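Local structure of methylated-DNA--protein-cysteine methyltransferase (Thermococcus kodakarensis, 1MGT) at residues 1-13 with 55-68. The protein repairs O6-methylguanine and O4-methylthymine in DNA by transferring the methyl group irreversibly to one of its own cysteines, a suicide reaction. Numbering follows the deposited sequence.
With SO4 (sulfate ion), chain C.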
loop_
_atom_site.group_PDB
_atom_site.type_symbol
_atom_site.label_atom_id
_atom_site.label_comp_id
_atom_site.label_asym_id
_atom_site.label_seq_id
_atom_site.Cartn_x
_atom_site.Cartn_y
_atom_site.Cartn_z
ATOM N N MET A 1 11.142 -13.264 -4.044
ATOM C CA MET A 1 10.828 -14.048 -2.827
ATOM C C MET A 1 9.549 -13.479 -2.169
ATOM O O MET A 1 9.226 -12.317 -2.456
ATOM C CB MET A 1 11.973 -13.974 -1.828
ATOM C CG MET A 1 13.264 -14.691 -2.283
ATOM S SD MET A 1 14.569 -14.382 -1.061
ATOM C CE MET A 1 15.374 -12.958 -1.824
ATOM N N LEU A 2 8.920 -14.278 -1.348
ATOM C CA LEU A 2 7.692 -13.866 -0.652
ATOM C C LEU A 2 7.769 -14.191 0.819
ATOM O O LEU A 2 8.193 -15.289 1.246
ATOM C CB LEU A 2 6.520 -14.636 -1.304
ATOM C CG LEU A 2 5.160 -14.515 -0.587
ATOM C CD1 LEU A 2 4.635 -13.087 -0.693
ATOM C CD2 LEU A 2 4.148 -15.452 -1.217
ATOM N N SER A 3 7.336 -13.260 1.677
ATOM C CA SER A 3 7.301 -13.440 3.100
ATOM C C SER A 3 5.851 -13.150 3.541
ATOM O O SER A 3 5.322 -12.130 3.088
ATOM C CB SER A 3 8.219 -12.541 3.919
ATOM O OG SER A 3 9.568 -12.775 3.611
ATOM N N VAL A 4 5.299 -14.043 4.333
ATOM C CA VAL A 4 3.911 -13.889 4.802
ATOM C C VAL A 4 3.880 -14.026 6.316
ATOM O O VAL A 4 4.476 -14.963 6.861
ATOM C CB VAL A 4 2.995 -14.922 4.144
ATOM C CG1 VAL A 4 1.621 -14.990 4.793
ATOM C CG2 VAL A 4 2.809 -14.614 2.648
ATOM N N GLU A 5 3.177 -13.103 7.006
ATOM C CA GLU A 5 3.127 -13.208 8.461
ATOM C C GLU A 5 1.777 -12.686 8.963
ATOM O O GLU A 5 1.167 -11.818 8.342
ATOM C CB GLU A 5 4.278 -12.425 9.100
ATOM C CG GLU A 5 4.324 -12.528 10.599
ATOM C CD GLU A 5 5.558 -11.963 11.255
ATOM O OE1 GLU A 5 6.517 -11.575 10.561
ATOM O OE2 GLU A 5 5.548 -11.885 12.515
ATOM N N LYS A 6 1.319 -13.279 10.053
ATOM C CA LYS A 6 0.019 -12.868 10.626
ATOM C C LYS A 6 0.299 -12.046 11.872
ATOM O O LYS A 6 1.289 -12.296 12.579
ATOM C CB LYS A 6 -0.738 -14.143 10.918
ATOM C CG LYS A 6 -1.860 -14.146 11.919
ATOM C CD LYS A 6 -2.231 -15.604 12.194
ATOM C CE LYS A 6 -3.319 -15.741 13.235
ATOM N NZ LYS A 6 -3.372 -17.173 13.677
ATOM N N PHE A 7 -0.498 -11.004 12.106
ATOM C CA PHE A 7 -0.318 -10.149 13.270
ATOM C C PHE A 7 -1.683 -9.947 13.932
ATOM O O PHE A 7 -2.715 -9.936 13.250
ATOM C CB PHE A 7 0.184 -8.731 12.874
ATOM C CG PHE A 7 1.546 -8.806 12.204
ATOM C CD1 PHE A 7 1.650 -8.965 10.837
ATOM C CD2 PHE A 7 2.686 -8.755 12.985
ATOM C CE1 PHE A 7 2.917 -9.045 10.255
ATOM C CE2 PHE A 7 3.941 -8.845 12.407
ATOM C CZ PHE A 7 4.043 -8.999 11.027
ATOM N N ARG A 8 -1.677 -9.756 15.239
ATOM C CA ARG A 8 -2.942 -9.507 15.927
ATOM C C ARG A 8 -3.023 -8.010 16.282
ATOM O O ARG A 8 -2.018 -7.393 16.636
ATOM C CB ARG A 8 -2.969 -10.283 17.245
ATOM C CG ARG A 8 -3.103 -11.780 17.037
ATOM C CD ARG A 8 -3.411 -12.525 18.357
ATOM N NE ARG A 8 -3.332 -13.964 18.049
ATOM C CZ ARG A 8 -4.270 -14.663 17.451
ATOM N NH1 ARG A 8 -5.432 -14.141 17.074
ATOM N NH2 ARG A 8 -4.040 -15.960 17.208
ATOM N N VAL A 9 -4.190 -7.437 16.142
ATOM C CA VAL A 9 -4.436 -6.029 16.526
ATOM C C VAL A 9 -5.728 -6.157 17.350
ATOM O O VAL A 9 -6.820 -6.101 16.821
ATOM C CB VAL A 9 -4.577 -5.032 15.403
ATOM C CG1 VAL A 9 -4.776 -3.620 16.006
ATOM C CG2 VAL A 9 -3.335 -5.013 14.513
ATOM N N GLY A 10 -5.541 -6.472 18.632
ATOM C CA GLY A 10 -6.715 -6.692 19.493
ATOM C C GLY A 10 -7.415 -7.963 18.973
ATOM O O GLY A 10 -6.757 -9.006 18.843
ATOM N N GLU A 11 -8.707 -7.918 18.757
ATOM C CA GLU A 11 -9.473 -9.046 18.294
ATOM C C GLU A 11 -9.397 -9.281 16.793
ATOM O O GLU A 11 -10.004 -10.230 16.296
ATOM C CB GLU A 11 -10.945 -8.924 18.716
ATOM C CG GLU A 11 -11.669 -7.771 18.044
ATOM C CD GLU A 11 -11.562 -6.446 18.764
ATOM O OE1 GLU A 11 -12.567 -5.686 18.686
ATOM O OE2 GLU A 11 -10.550 -6.095 19.408
ATOM N N ARG A 12 -8.736 -8.403 16.060
ATOM C CA ARG A 12 -8.642 -8.602 14.605
ATOM C C ARG A 12 -7.320 -9.281 14.263
ATOM O O ARG A 12 -6.354 -9.202 15.017
ATOM C CB ARG A 12 -8.717 -7.263 13.864
ATOM C CG ARG A 12 -9.946 -6.441 14.263
ATOM C CD ARG A 12 -10.357 -5.528 13.100
ATOM N NE ARG A 12 -10.934 -6.324 12.024
ATOM C CZ ARG A 12 -11.849 -5.919 11.150
ATOM N NH1 ARG A 12 -12.341 -4.688 11.204
ATOM N NH2 ARG A 12 -12.265 -6.773 10.217
ATOM N N VAL A 13 -7.308 -9.925 13.097
ATOM C CA VAL A 13 -6.077 -10.585 12.660
ATOM C C VAL A 13 -5.745 -9.959 11.298
ATOM O O VAL A 13 -6.696 -9.798 10.533
ATOM C CB VAL A 13 -6.234 -12.100 12.526
ATOM C CG1 VAL A 13 -5.046 -12.704 11.808
ATOM C CG2 VAL A 13 -6.309 -12.736 13.936
ATOM N N SER A 55 9.424 -13.976 -8.050
ATOM C CA SER A 55 9.523 -15.314 -7.538
ATOM C C SER A 55 8.709 -15.365 -6.220
ATOM O O SER A 55 9.006 -14.563 -5.349
ATOM C CB SER A 55 10.976 -15.726 -7.199
ATOM O OG SER A 55 10.912 -17.146 -7.110
ATOM N N LEU A 56 7.773 -16.275 -6.111
ATOM C CA LEU A 56 6.943 -16.381 -4.933
ATOM C C LEU A 56 7.308 -17.515 -3.990
ATOM O O LEU A 56 6.445 -18.001 -3.240
ATOM C CB LEU A 56 5.464 -16.379 -5.288
ATOM C CG LEU A 56 4.969 -15.140 -6.061
ATOM C CD1 LEU A 56 3.505 -15.322 -6.405
ATOM C CD2 LEU A 56 5.169 -13.871 -5.217
ATOM N N ASP A 57 8.573 -17.907 -4.030
ATOM C CA ASP A 57 9.058 -18.922 -3.086
ATOM C C ASP A 57 9.036 -18.250 -1.696
ATOM O O ASP A 57 9.552 -17.116 -1.528
ATOM C CB ASP A 57 10.481 -19.332 -3.396
ATOM C CG ASP A 57 11.431 -18.199 -3.700
ATOM O OD1 ASP A 57 11.158 -17.379 -4.613
ATOM O OD2 ASP A 57 12.472 -18.129 -3.041
ATOM N N VAL A 58 8.500 -18.935 -0.721
ATOM C CA VAL A 58 8.403 -18.383 0.634
ATOM C C VAL A 58 9.710 -18.435 1.376
ATOM O O VAL A 58 10.346 -19.476 1.544
ATOM C CB VAL A 58 7.292 -19.093 1.431
ATOM C CG1 VAL A 58 7.136 -18.511 2.833
ATOM C CG2 VAL A 58 5.993 -19.048 0.658
ATOM N N GLN A 59 10.152 -17.271 1.849
ATOM C CA GLN A 59 11.384 -17.094 2.579
ATOM C C GLN A 59 11.166 -16.179 3.796
ATOM O O GLN A 59 10.355 -15.256 3.765
ATOM C CB GLN A 59 12.454 -16.454 1.687
ATOM C CG GLN A 59 12.751 -17.137 0.353
ATOM C CD GLN A 59 13.350 -18.528 0.504
ATOM O OE1 GLN A 59 13.879 -18.874 1.553
ATOM N NE2 GLN A 59 13.272 -19.361 -0.536
ATOM N N PRO A 60 11.898 -16.441 4.865
ATOM C CA PRO A 60 11.836 -15.643 6.069
ATOM C C PRO A 60 12.433 -14.266 5.817
ATOM O O PRO A 60 13.380 -14.056 5.048
ATOM C CB PRO A 60 12.702 -16.380 7.090
ATOM C CG PRO A 60 13.049 -17.692 6.476
ATOM C CD PRO A 60 12.909 -17.531 4.982
ATOM N N SER A 61 11.813 -13.257 6.458
ATOM C CA SER A 61 12.341 -11.905 6.301
ATOM C C SER A 61 11.678 -11.028 7.379
ATOM O O SER A 61 10.720 -11.480 7.994
ATOM C CB SER A 61 12.217 -11.324 4.933
ATOM O OG SER A 61 11.128 -10.454 4.761
ATOM N N ASP A 62 12.263 -9.861 7.579
ATOM C CA ASP A 62 11.697 -8.959 8.580
ATOM C C ASP A 62 10.794 -7.920 7.916
ATOM O O ASP A 62 10.273 -7.048 8.615
ATOM C CB ASP A 62 12.785 -8.282 9.398
ATOM C CG ASP A 62 13.679 -7.365 8.628
ATOM O OD1 ASP A 62 14.460 -6.602 9.263
ATOM O OD2 ASP A 62 13.662 -7.368 7.380
ATOM N N TYR A 63 10.554 -8.021 6.617
ATOM C CA TYR A 63 9.705 -7.063 5.915
ATOM C C TYR A 63 8.285 -6.985 6.425
ATOM O O TYR A 63 7.769 -5.865 6.667
ATOM C CB TYR A 63 9.756 -7.266 4.412
ATOM C CG TYR A 63 10.980 -6.663 3.758
ATOM C CD1 TYR A 63 11.751 -7.434 2.900
ATOM C CD2 TYR A 63 11.358 -5.350 3.980
ATOM C CE1 TYR A 63 12.871 -6.899 2.280
ATOM C CE2 TYR A 63 12.477 -4.815 3.370
ATOM C CZ TYR A 63 13.219 -5.591 2.525
ATOM O OH TYR A 63 14.349 -5.079 1.901
ATOM N N PRO A 64 7.593 -8.096 6.619
ATOM C CA PRO A 64 6.234 -8.080 7.137
ATOM C C PRO A 64 6.165 -7.334 8.469
ATOM O O PRO A 64 5.259 -6.517 8.694
ATOM C CB PRO A 64 5.869 -9.549 7.290
ATOM C CG PRO A 64 6.697 -10.196 6.173
ATOM C CD PRO A 64 8.046 -9.479 6.319
ATOM N N GLU A 65 7.096 -7.576 9.376
ATOM C CA GLU A 65 7.097 -6.888 10.655
ATOM C C GLU A 65 7.360 -5.386 10.453
ATOM O O GLU A 65 6.785 -4.593 11.185
ATOM C CB GLU A 65 8.109 -7.467 11.635
ATOM C CG GLU A 65 7.928 -6.875 13.045
ATOM C CD GLU A 65 9.018 -7.300 13.998
ATOM O OE1 GLU A 65 8.939 -6.947 15.200
ATOM O OE2 GLU A 65 9.968 -7.992 13.572
ATOM N N LYS A 66 8.213 -5.012 9.517
ATOM C CA LYS A 66 8.474 -3.562 9.310
ATOM C C LYS A 66 7.205 -2.889 8.800
ATOM O O LYS A 66 6.844 -1.796 9.252
ATOM C CB LYS A 66 9.605 -3.346 8.327
ATOM C CG LYS A 66 10.990 -3.651 8.888
ATOM C CD LYS A 66 11.988 -3.462 7.747
ATOM C CE LYS A 66 13.429 -3.674 8.206
ATOM N NZ LYS A 66 14.308 -3.629 6.977
ATOM N N VAL A 67 6.503 -3.541 7.877
ATOM C CA VAL A 67 5.249 -3.021 7.363
ATOM C C VAL A 67 4.242 -2.904 8.512
ATOM O O VAL A 67 3.546 -1.896 8.625
ATOM C CB VAL A 67 4.682 -3.841 6.213
ATOM C CG1 VAL A 67 3.302 -3.338 5.799
ATOM C CG2 VAL A 67 5.646 -3.837 5.025
ATOM N N PHE A 68 4.140 -3.901 9.406
ATOM C CA PHE A 68 3.233 -3.834 10.533
ATOM C C PHE A 68 3.555 -2.632 11.435
ATOM O O PHE A 68 2.626 -1.998 11.950
ATOM C CB PHE A 68 3.314 -5.127 11.365
ATOM C CG PHE A 68 2.352 -5.153 12.524
ATOM C CD1 PHE A 68 1.002 -5.231 12.323
ATOM C CD2 PHE A 68 2.867 -5.106 13.817
ATOM C CE1 PHE A 68 0.121 -5.256 13.392
ATOM C CE2 PHE A 68 1.997 -5.135 14.900
ATOM C CZ PHE A 68 0.636 -5.205 14.682
HETATM S S SO4 C . -6.743 -17.101 14.992
HETATM O O1 SO4 C . -5.350 -17.442 15.376
HETATM O O2 SO4 C . -7.651 -18.256 15.315
HETATM O O3 SO4 C . -6.849 -16.803 13.536
HETATM O O4 SO4 C . -7.219 -15.899 15.760
HETATM O O HOH W 1 7.547 -15.828 5.344
HETATM O O HOH W 2 8.705 -10.103 9.612
#
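Phe7 and Phe68 form an offset stack, their ring planes 7° apart and centroids separated by 4.4 Å. Followed outward, Phe7 CB lies over the Phe68 face, 3.5 Å from Phe68 CE1; CG and CD2 cover Phe68 CD1 and CG, CD1 lies near Phe68 CD1, and CE2 nears Phe68 CB, which sits over the centre of the Phe7 ring. CE1 and the tip, CZ, approach Pro64 O, CZ to 3.6 Å. With CG anti to its carbonyl carbon (chi1 -62°), the ring is laid against Phe68 CB, while Val9 CG2 meets the Phe68 edge. Cutting Phe7 back to an alanine would probably leave Phe68 without its stacking partner and open a gap beside Pro64.

Further back, Ser3 OG donates to Gln59 O (2.6 Å) and accepts from Ser61 OG (3.0 Å), which in turn caps Tyr63 N. Leu2 N to Asp57 O (2.9 Å) and Gln59 N to Leu2 O (2.9 Å) make a single beta bridge between Leu2 and Val58.

In this N-terminal MGMT-family region, away from the nucleophile Cys141, outer strand 2-9 pairs with strand 12-20; Leu2 and Val4 touch helix 33-49, and helical segment 63-68 crosses strand 2-9 at -50°.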